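Local coordinates for protein computational Design of Enzyme (Synthetic construct, PDB 3TP4) that is a computationally designed enzyme meant to carry an activated serine-containing catalytic triad, built on what is probably a glycosyl hydrolase family 26 barrel scaffold, at residues Y23-F34 / F343-F354; V240-S250 / K276-S286. All blocks are in the same frame, centred on the assembly; numbering follows the deposited sequence.

How the contacts relate
Both contacts are buried and both join neighbouring parallel strands of one curled sheet. The centre of contact 2 is about 10 Å from the centre of the chain, that of contact 1 about 21 Å. Contact 2 runs along strand 242-249 and is mostly a ladder of backbone bonds, with charged and hydroxyl side chains that have partners further off. Contact 1 has a shorter ladder, between strands 32-37 and 352-353, and its side-chain chemistry is mainly aromatic and aliphatic. Its loop end is the more exposed part, at Glu30. The two meet where Arg28 and Asp25 of contact 1 pack against Lys276, Val277 and Ser278 of contact 2. Along the chain, contact 2 is nested within contact 1.

Contact 1 (Y23-F34 / F343-F354)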
# COMPACT_ATOMS: atom_id res chain seq x y z
N TYR A 23 2.35 2.91 17.07
CA TYR A 23 2.50 4.36 17.07
C TYR A 23 1.51 5.01 16.11
O TYR A 23 0.83 5.98 16.47
CB TYR A 23 3.95 4.75 16.73
CG TYR A 23 4.11 6.21 16.40
CD1 TYR A 23 4.33 7.16 17.39
CD2 TYR A 23 4.05 6.64 15.08
CE1 TYR A 23 4.49 8.49 17.08
CE2 TYR A 23 4.21 7.96 14.75
CZ TYR A 23 4.43 8.88 15.75
OH TYR A 23 4.58 10.20 15.41
N LEU A 24 1.42 4.48 14.89
CA LEU A 24 0.51 5.05 13.90
C LEU A 24 -0.95 5.00 14.37
O LEU A 24 -1.71 5.93 14.12
CB LEU A 24 0.69 4.36 12.55
CG LEU A 24 2.06 4.60 11.88
CD1 LEU A 24 2.28 3.67 10.66
CD2 LEU A 24 2.19 6.08 11.50
N ASP A 25 -1.34 3.93 15.06
CA ASP A 25 -2.71 3.88 15.58
C ASP A 25 -2.88 4.92 16.69
O ASP A 25 -3.89 5.62 16.75
CB ASP A 25 -3.06 2.48 16.11
CG ASP A 25 -4.55 2.31 16.38
OD1 ASP A 25 -5.38 2.86 15.61
OD2 ASP A 25 -4.89 1.62 17.36
N GLY A 26 -1.87 5.03 17.55
CA GLY A 26 -1.94 5.92 18.70
C GLY A 26 -2.00 7.39 18.36
O GLY A 26 -2.58 8.19 19.11
N VAL A 27 -1.41 7.78 17.23
CA VAL A 27 -1.41 9.18 16.85
C VAL A 27 -2.76 9.64 16.30
O VAL A 27 -3.07 10.83 16.30
CB VAL A 27 -0.26 9.49 15.85
CG1 VAL A 27 -0.69 9.16 14.42
CG2 VAL A 27 0.16 10.94 15.95
N ARG A 28 -3.57 8.70 15.83
CA ARG A 28 -4.83 9.05 15.18
C ARG A 28 -5.72 9.93 16.06
O ARG A 28 -6.07 9.56 17.17
CB ARG A 28 -5.57 7.78 14.73
CG ARG A 28 -4.73 6.97 13.72
CD ARG A 28 -5.34 5.62 13.42
NE ARG A 28 -6.70 5.77 12.92
CZ ARG A 28 -7.72 4.97 13.24
NH1 ARG A 28 -7.54 3.94 14.06
NH2 ARG A 28 -8.92 5.21 12.73
N GLY A 29 -6.04 11.12 15.55
CA GLY A 29 -6.84 12.08 16.29
C GLY A 29 -6.02 13.06 17.13
O GLY A 29 -6.54 14.07 17.57
N GLU A 30 -4.75 12.74 17.36
CA GLU A 30 -3.87 13.61 18.15
C GLU A 30 -3.07 14.55 17.25
O GLU A 30 -2.89 15.71 17.55
CB GLU A 30 -2.92 12.78 19.02
CG GLU A 30 -3.64 11.90 20.04
CD GLU A 30 -4.52 12.71 20.98
OE1 GLU A 30 -4.00 13.67 21.60
OE2 GLU A 30 -5.72 12.39 21.10
N GLY A 31 -2.59 14.01 16.14
CA GLY A 31 -1.89 14.79 15.14
C GLY A 31 -1.76 13.95 13.89
O GLY A 31 -1.84 12.72 13.95
N ILE A 32 -1.56 14.59 12.75
CA ILE A 32 -1.46 13.85 11.50
C ILE A 32 -0.09 14.12 10.87
O ILE A 32 0.29 15.27 10.65
CB ILE A 32 -2.64 14.19 10.57
CG1 ILE A 32 -2.66 13.26 9.34
CG2 ILE A 32 -2.60 15.66 10.16
CD1 ILE A 32 -4.00 13.25 8.60
N LEU A 33 0.67 13.06 10.63
CA LEU A 33 2.00 13.22 10.08
C LEU A 33 1.92 13.70 8.63
O LEU A 33 1.25 13.10 7.79
CB LEU A 33 2.81 11.91 10.09
CG LEU A 33 2.94 10.89 11.25
CD1 LEU A 33 4.38 10.40 11.37
CD2 LEU A 33 2.41 11.34 12.58
N PHE A 34 2.62 14.79 8.33
CA PHE A 34 2.72 15.24 6.95
C PHE A 34 3.79 14.46 6.21
O PHE A 34 4.92 14.32 6.68
CB PHE A 34 3.05 16.74 6.87
CG PHE A 34 3.38 17.18 5.47
CD1 PHE A 34 2.37 17.27 4.52
CD2 PHE A 34 4.69 17.45 5.09
CE1 PHE A 34 2.66 17.66 3.22
CE2 PHE A 34 5.00 17.85 3.80
CZ PHE A 34 3.99 17.96 2.86
N PHE A 343 0.81 27.05 2.81
CA PHE A 343 1.44 25.79 3.18
C PHE A 343 2.27 25.95 4.45
O PHE A 343 2.23 25.10 5.34
CB PHE A 343 2.29 25.20 2.04
CG PHE A 343 2.90 23.88 2.39
CD1 PHE A 343 2.14 22.72 2.36
CD2 PHE A 343 4.23 23.80 2.79
CE1 PHE A 343 2.69 21.51 2.71
CE2 PHE A 343 4.78 22.59 3.14
CZ PHE A 343 4.01 21.44 3.10
N GLN A 344 3.00 27.06 4.55
CA GLN A 344 3.73 27.36 5.78
C GLN A 344 2.80 27.38 6.99
O GLN A 344 3.16 26.91 8.06
CB GLN A 344 4.46 28.71 5.65
CG GLN A 344 5.69 28.61 4.75
CD GLN A 344 6.25 29.95 4.37
OE1 GLN A 344 5.52 30.92 4.15
NE2 GLN A 344 7.58 30.01 4.27
N ALA A 345 1.59 27.92 6.81
CA ALA A 345 0.62 27.99 7.91
C ALA A 345 0.11 26.59 8.23
O ALA A 345 -0.05 26.22 9.40
CB ALA A 345 -0.54 28.93 7.54
N TYR A 346 -0.18 25.83 7.19
CA TYR A 346 -0.51 24.43 7.33
C TYR A 346 0.55 23.70 8.16
O TYR A 346 0.23 22.95 9.07
CB TYR A 346 -0.63 23.80 5.95
CG TYR A 346 -0.63 22.29 5.96
CD1 TYR A 346 0.56 21.58 5.86
CD2 TYR A 346 -1.82 21.58 6.07
CE1 TYR A 346 0.56 20.21 5.88
CE2 TYR A 346 -1.83 20.21 6.07
CZ TYR A 346 -0.64 19.52 5.98
OH TYR A 346 -0.64 18.14 6.00
N ALA A 347 1.82 23.93 7.82
CA ALA A 347 2.94 23.29 8.51
C ALA A 347 3.11 23.73 9.97
O ALA A 347 3.48 22.92 10.82
CB ALA A 347 4.26 23.50 7.73
N ALA A 348 2.86 25.01 10.24
CA ALA A 348 2.99 25.54 11.60
C ALA A 348 1.83 25.11 12.51
O ALA A 348 1.95 25.13 13.73
CB ALA A 348 3.09 27.07 11.57
N ASP A 349 0.72 24.69 11.92
CA ASP A 349 -0.43 24.26 12.72
C ASP A 349 0.03 23.15 13.66
O ASP A 349 0.81 22.29 13.27
CB ASP A 349 -1.53 23.74 11.80
CG ASP A 349 -2.85 23.57 12.53
OD1 ASP A 349 -2.96 22.63 13.35
OD2 ASP A 349 -3.78 24.37 12.27
N PRO A 350 -0.44 23.18 14.91
CA PRO A 350 -0.02 22.16 15.88
C PRO A 350 -0.51 20.77 15.50
O PRO A 350 0.06 19.77 15.93
CB PRO A 350 -0.68 22.61 17.19
CG PRO A 350 -1.06 24.04 16.97
CD PRO A 350 -1.33 24.19 15.51
N PHE A 351 -1.57 20.69 14.71
CA PHE A 351 -2.11 19.37 14.41
C PHE A 351 -1.24 18.59 13.41
O PHE A 351 -1.23 17.37 13.44
CB PHE A 351 -3.59 19.45 13.98
CG PHE A 351 -4.28 18.11 13.93
CD1 PHE A 351 -4.66 17.47 15.10
CD2 PHE A 351 -4.55 17.49 12.72
CE1 PHE A 351 -5.28 16.23 15.06
CE2 PHE A 351 -5.16 16.25 12.67
CZ PHE A 351 -5.53 15.62 13.85
N THR A 352 -0.49 19.28 12.56
CA THR A 352 0.38 18.59 11.60
C THR A 352 1.75 18.27 12.18
O THR A 352 2.40 19.15 12.73
CB THR A 352 0.58 19.41 10.30
OG1 THR A 352 1.08 20.71 10.63
CG2 THR A 352 -0.76 19.53 9.54
N LEU A 353 2.18 17.02 12.03
CA LEU A 353 3.45 16.61 12.61
C LEU A 353 4.53 16.47 11.56
O LEU A 353 4.31 15.91 10.49
CB LEU A 353 3.32 15.30 13.40
CG LEU A 353 2.33 15.35 14.57
CD1 LEU A 353 2.17 13.99 15.23
CD2 LEU A 353 2.76 16.39 15.58
N PHE A 354 5.70 17.00 11.88
CA PHE A 354 6.86 16.89 11.01
C PHE A 354 7.94 16.06 11.72
O PHE A 354 7.75 15.63 12.86
CB PHE A 354 7.33 18.29 10.60
CG PHE A 354 6.42 18.94 9.59
CD1 PHE A 354 5.10 19.24 9.92
CD2 PHE A 354 6.88 19.21 8.31
CE1 PHE A 354 4.25 19.82 8.99
CE2 PHE A 354 6.04 19.79 7.38
CZ PHE A 354 4.72 20.09 7.71
O HOH W 1 -0.57 17.35 17.33
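Phe34 sits in an aromatic cluster with Phe343, Tyr346 and Phe354. Phe343 and Tyr346 each turn an edge toward the Phe34 face in offset edge-to-face pairs. The planes meet at 65° for Phe343 and 75° for Tyr346. The Phe354 ring is nearly parallel to Phe34 but slid aside, with little overlap. One face of Phe354 instead receives Phe34 CB, 4.2 Å from the ring centroid, a CH-pi contact. The Tyr346 hydroxyl is buried beside Phe34 and has no polar partner in the model.

A second flat group is Phe351. Its CG lies anti to the backbone N (chi1 -168°), and the ring reaches back over the loop before strand 32-37. Gly31 CA lies over one face, 3.9 Å from the ring centroid. Gly29 O lies at the edge, and Ile32 CG2 touches Phe351 CE2 at 3.6 Å. Leu353 CD1 packs on Val27 CG2 at 3.7 Å and on Leu33 CD2.

Three backbone bonds make the parallel ladder. Ile32 N gives to Phe351 O, Leu353 N to Ile32 O at 2.9 Å, and Phe34 N to Leu353 O at 3.0 Å. One water gives to both Glu30 O and Pro350 O. Asp349 OD1 accepts from Phe351 N at 2.7 Å, an Asx turn after helix 340-348, and also pairs with Lys308.

Strands 318-321 and 66-70 also pair with strand 32-37; Met319 of 318-321 lies against Ile32 and Tyr346. Helix 55-60 packs on Phe34 and Phe354, and helix 299-308 on Phe351 and Thr352.

Contact 2 (V240-S250 / K276-S286); sequences VDVLGLDTYDS and KVSAFTRFGVS
Leu243 and Val277 pair in parallel within a beta-alpha-beta unit of the barrel sheet: strand 242-249, helix 254-274 and strand 277-278. The register shifts by one residue between Leu243 and Asp246. Strand 282-285 then continues the pairing, more loosely from Thr247 onward.

Leu243 N gives to Val277 O at 2.8 Å, and Leu243 O accepts from Ala279 N. Val277 N gives to Asp241 O. Lys276 NZ gives to Val240 O at 2.9 Å, and to Asp237 O. The Asp241 carboxylate accepts from Val9 N and Tyr215 N.

Thr281 OG1 bridges the shift. It accepts from Leu245 N at 2.9 Å and gives its proton to Asp246 OD1 at 2.8 Å, from above the carboxylate plane. OG1 lies between the backbone N and the carbonyl carbon (chi1 42°), which turns it toward the other strand. Asp246 OD2 forms a salt bridge with Arg171. Arg282 NH1 reaches OD2 only through a water, weakly bound there.

Arg282 N gives to Leu245 O and Thr247 N to Arg282 O. Asp249 N gives to Gly284 O, and Ser286 N to Asp249 O. The Asp249 carboxylate is held by Thr251, Gly252 and Trp299. The buried Thr247 O has no partner in the model. Ser286 OG is satisfied by Ser179.

The Tyr248 hydroxyl meets two waters; one also accepts from Arg282 NE, the other only weakly from Arg282 NH2. A leucine in place of Tyr248 would probably lose the flat face over Gly284 CA and leave both waters without their hydroxyl partner. Gly284 CA lies 3.9 Å from the Tyr248 ring centroid, only 7° off the normal.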
# COMPACT_ATOMS: atom_id res chain seq x y z
N VAL A 240 -3.98 -6.64 5.29
CA VAL A 240 -3.81 -5.19 5.30
C VAL A 240 -3.61 -4.65 6.73
O VAL A 240 -4.39 -4.99 7.62
CB VAL A 240 -5.06 -4.49 4.71
CG1 VAL A 240 -4.92 -2.97 4.79
CG2 VAL A 240 -5.28 -4.94 3.25
N ASP A 241 -2.58 -3.84 6.94
CA ASP A 241 -2.37 -3.15 8.22
C ASP A 241 -2.93 -1.72 8.22
O ASP A 241 -3.44 -1.24 9.24
CB ASP A 241 -0.88 -3.06 8.56
CG ASP A 241 -0.23 -4.42 8.82
OD1 ASP A 241 -0.74 -5.18 9.68
OD2 ASP A 241 0.80 -4.71 8.16
N VAL A 242 -2.80 -1.04 7.09
CA VAL A 242 -3.14 0.39 6.97
C VAL A 242 -4.13 0.61 5.82
O VAL A 242 -3.86 0.24 4.68
CB VAL A 242 -1.88 1.26 6.67
CG1 VAL A 242 -2.27 2.73 6.40
CG2 VAL A 242 -0.87 1.18 7.82
N LEU A 243 -5.26 1.24 6.13
CA LEU A 243 -6.30 1.51 5.15
C LEU A 243 -6.17 2.94 4.68
O LEU A 243 -6.12 3.87 5.50
CB LEU A 243 -7.68 1.32 5.78
CG LEU A 243 -7.93 -0.03 6.45
CD1 LEU A 243 -9.20 0.01 7.26
CD2 LEU A 243 -8.01 -1.11 5.40
N GLY A 244 -6.15 3.13 3.36
CA GLY A 244 -5.84 4.43 2.80
C GLY A 244 -6.96 5.12 2.02
O GLY A 244 -8.08 4.64 1.95
N LEU A 245 -6.61 6.26 1.43
CA LEU A 245 -7.54 7.09 0.67
C LEU A 245 -6.69 8.08 -0.11
O LEU A 245 -5.81 8.73 0.46
CB LEU A 245 -8.45 7.89 1.61
CG LEU A 245 -9.54 8.70 0.91
CD1 LEU A 245 -10.71 7.78 0.53
CD2 LEU A 245 -10.04 9.84 1.82
N ASP A 246 -6.98 8.20 -1.40
CA ASP A 246 -6.21 9.08 -2.28
C ASP A 246 -7.14 10.09 -2.94
O ASP A 246 -8.03 9.71 -3.71
CB ASP A 246 -5.51 8.25 -3.36
CG ASP A 246 -4.67 7.12 -2.78
OD1 ASP A 246 -3.91 7.36 -1.82
OD2 ASP A 246 -4.80 5.99 -3.27
N THR A 247 -6.94 11.37 -2.65
CA THR A 247 -7.82 12.41 -3.16
C THR A 247 -7.06 13.68 -3.47
O THR A 247 -6.48 14.31 -2.57
CB THR A 247 -8.92 12.75 -2.14
OG1 THR A 247 -9.70 11.58 -1.88
CG2 THR A 247 -9.83 13.83 -2.70
N TYR A 248 -7.05 14.06 -4.75
CA TYR A 248 -6.50 15.34 -5.17
C TYR A 248 -7.66 16.23 -5.60
O TYR A 248 -8.66 15.74 -6.11
CB TYR A 248 -5.50 15.17 -6.31
CG TYR A 248 -4.11 14.76 -5.87
CD1 TYR A 248 -3.91 13.98 -4.73
CD2 TYR A 248 -2.99 15.18 -6.57
CE1 TYR A 248 -2.62 13.63 -4.32
CE2 TYR A 248 -1.71 14.82 -6.17
CZ TYR A 248 -1.54 14.04 -5.05
OH TYR A 248 -0.26 13.70 -4.65
N ASP A 249 -7.54 17.53 -5.36
CA ASP A 249 -8.58 18.48 -5.75
C ASP A 249 -7.94 19.82 -6.05
O ASP A 249 -6.92 20.18 -5.45
CB ASP A 249 -9.64 18.63 -4.64
CG ASP A 249 -10.41 19.96 -4.71
OD1 ASP A 249 -11.46 20.02 -5.39
OD2 ASP A 249 -9.96 20.94 -4.08
N SER A 250 -8.52 20.56 -6.99
CA SER A 250 -8.04 21.91 -7.29
C SER A 250 -9.13 22.98 -7.14
O SER A 250 -8.89 24.15 -7.43
CB SER A 250 -7.41 21.98 -8.68
OG SER A 250 -8.38 21.77 -9.68
N LYS A 276 -7.47 -1.66 13.11
CA LYS A 276 -6.39 -1.32 12.19
C LYS A 276 -6.10 0.17 12.20
O LYS A 276 -6.71 0.93 12.96
CB LYS A 276 -6.74 -1.79 10.77
CG LYS A 276 -6.85 -3.33 10.64
CD LYS A 276 -7.12 -3.75 9.19
CE LYS A 276 -7.29 -5.28 9.09
NZ LYS A 276 -6.11 -5.98 9.67
N VAL A 277 -5.16 0.58 11.37
CA VAL A 277 -4.80 1.99 11.21
C VAL A 277 -5.38 2.52 9.90
O VAL A 277 -5.35 1.83 8.89
CB VAL A 277 -3.27 2.15 11.16
CG1 VAL A 277 -2.88 3.56 10.64
CG2 VAL A 277 -2.65 1.87 12.53
N SER A 278 -5.92 3.73 9.92
CA SER A 278 -6.30 4.39 8.68
C SER A 278 -5.41 5.61 8.47
O SER A 278 -4.93 6.21 9.44
CB SER A 278 -7.77 4.82 8.71
OG SER A 278 -8.00 5.72 9.80
N ALA A 279 -5.20 5.98 7.21
CA ALA A 279 -4.36 7.13 6.89
C ALA A 279 -4.86 7.78 5.60
O ALA A 279 -5.42 7.10 4.74
CB ALA A 279 -2.91 6.71 6.73
N PHE A 280 -4.68 9.09 5.49
CA PHE A 280 -5.02 9.83 4.27
C PHE A 280 -3.82 9.67 3.31
O PHE A 280 -3.03 10.60 3.11
CB PHE A 280 -5.27 11.30 4.63
CG PHE A 280 -5.86 12.15 3.52
CD1 PHE A 280 -6.10 11.63 2.25
CD2 PHE A 280 -6.16 13.49 3.75
CE1 PHE A 280 -6.63 12.44 1.22
CE2 PHE A 280 -6.69 14.31 2.75
CZ PHE A 280 -6.93 13.79 1.48
N THR A 281 -3.68 8.49 2.72
CA THR A 281 -2.42 8.10 2.07
C THR A 281 -1.93 9.08 1.02
O THR A 281 -0.74 9.32 0.90
CB THR A 281 -2.48 6.66 1.48
OG1 THR A 281 -3.74 6.43 0.83
CG2 THR A 281 -2.28 5.64 2.60
N ARG A 282 -2.85 9.65 0.25
CA ARG A 282 -2.44 10.63 -0.75
C ARG A 282 -3.38 11.82 -0.80
O ARG A 282 -4.61 11.66 -0.89
CB ARG A 282 -2.35 9.98 -2.13
CG ARG A 282 -1.26 8.95 -2.25
CD ARG A 282 -1.18 8.44 -3.68
NE ARG A 282 -0.42 9.35 -4.55
CZ ARG A 282 -0.13 9.08 -5.82
NH1 ARG A 282 -0.54 7.94 -6.37
NH2 ARG A 282 0.57 9.94 -6.54
N PHE A 283 -2.80 13.01 -0.73
CA PHE A 283 -3.56 14.24 -0.84
C PHE A 283 -2.74 15.27 -1.61
O PHE A 283 -1.51 15.22 -1.62
CB PHE A 283 -3.94 14.78 0.54
CG PHE A 283 -2.91 15.71 1.15
CD1 PHE A 283 -1.75 15.21 1.73
CD2 PHE A 283 -3.11 17.08 1.16
CE1 PHE A 283 -0.82 16.06 2.32
CE2 PHE A 283 -2.18 17.95 1.73
CZ PHE A 283 -1.03 17.43 2.31
N GLY A 284 -3.42 16.23 -2.23
CA GLY A 284 -2.71 17.31 -2.91
C GLY A 284 -3.61 18.12 -3.83
O GLY A 284 -4.76 17.76 -4.06
N VAL A 285 -3.09 19.23 -4.34
CA VAL A 285 -3.80 20.02 -5.34
C VAL A 285 -3.69 19.30 -6.70
O VAL A 285 -2.60 18.96 -7.13
CB VAL A 285 -3.19 21.42 -5.48
CG1 VAL A 285 -3.83 22.17 -6.65
CG2 VAL A 285 -3.36 22.22 -4.17
N SER A 286 -4.83 19.06 -7.35
CA SER A 286 -4.80 18.39 -8.66
C SER A 286 -3.91 19.17 -9.61
O SER A 286 -4.12 20.37 -9.81
CB SER A 286 -6.20 18.29 -9.27
OG SER A 286 -7.09 17.58 -8.44
O HOH W 2 -3.10 -5.49 10.79
O HOH W 3 -2.41 6.12 -5.54
O HOH W 4 0.44 12.01 -2.82
O HOH W 5 1.20 12.90 -7.09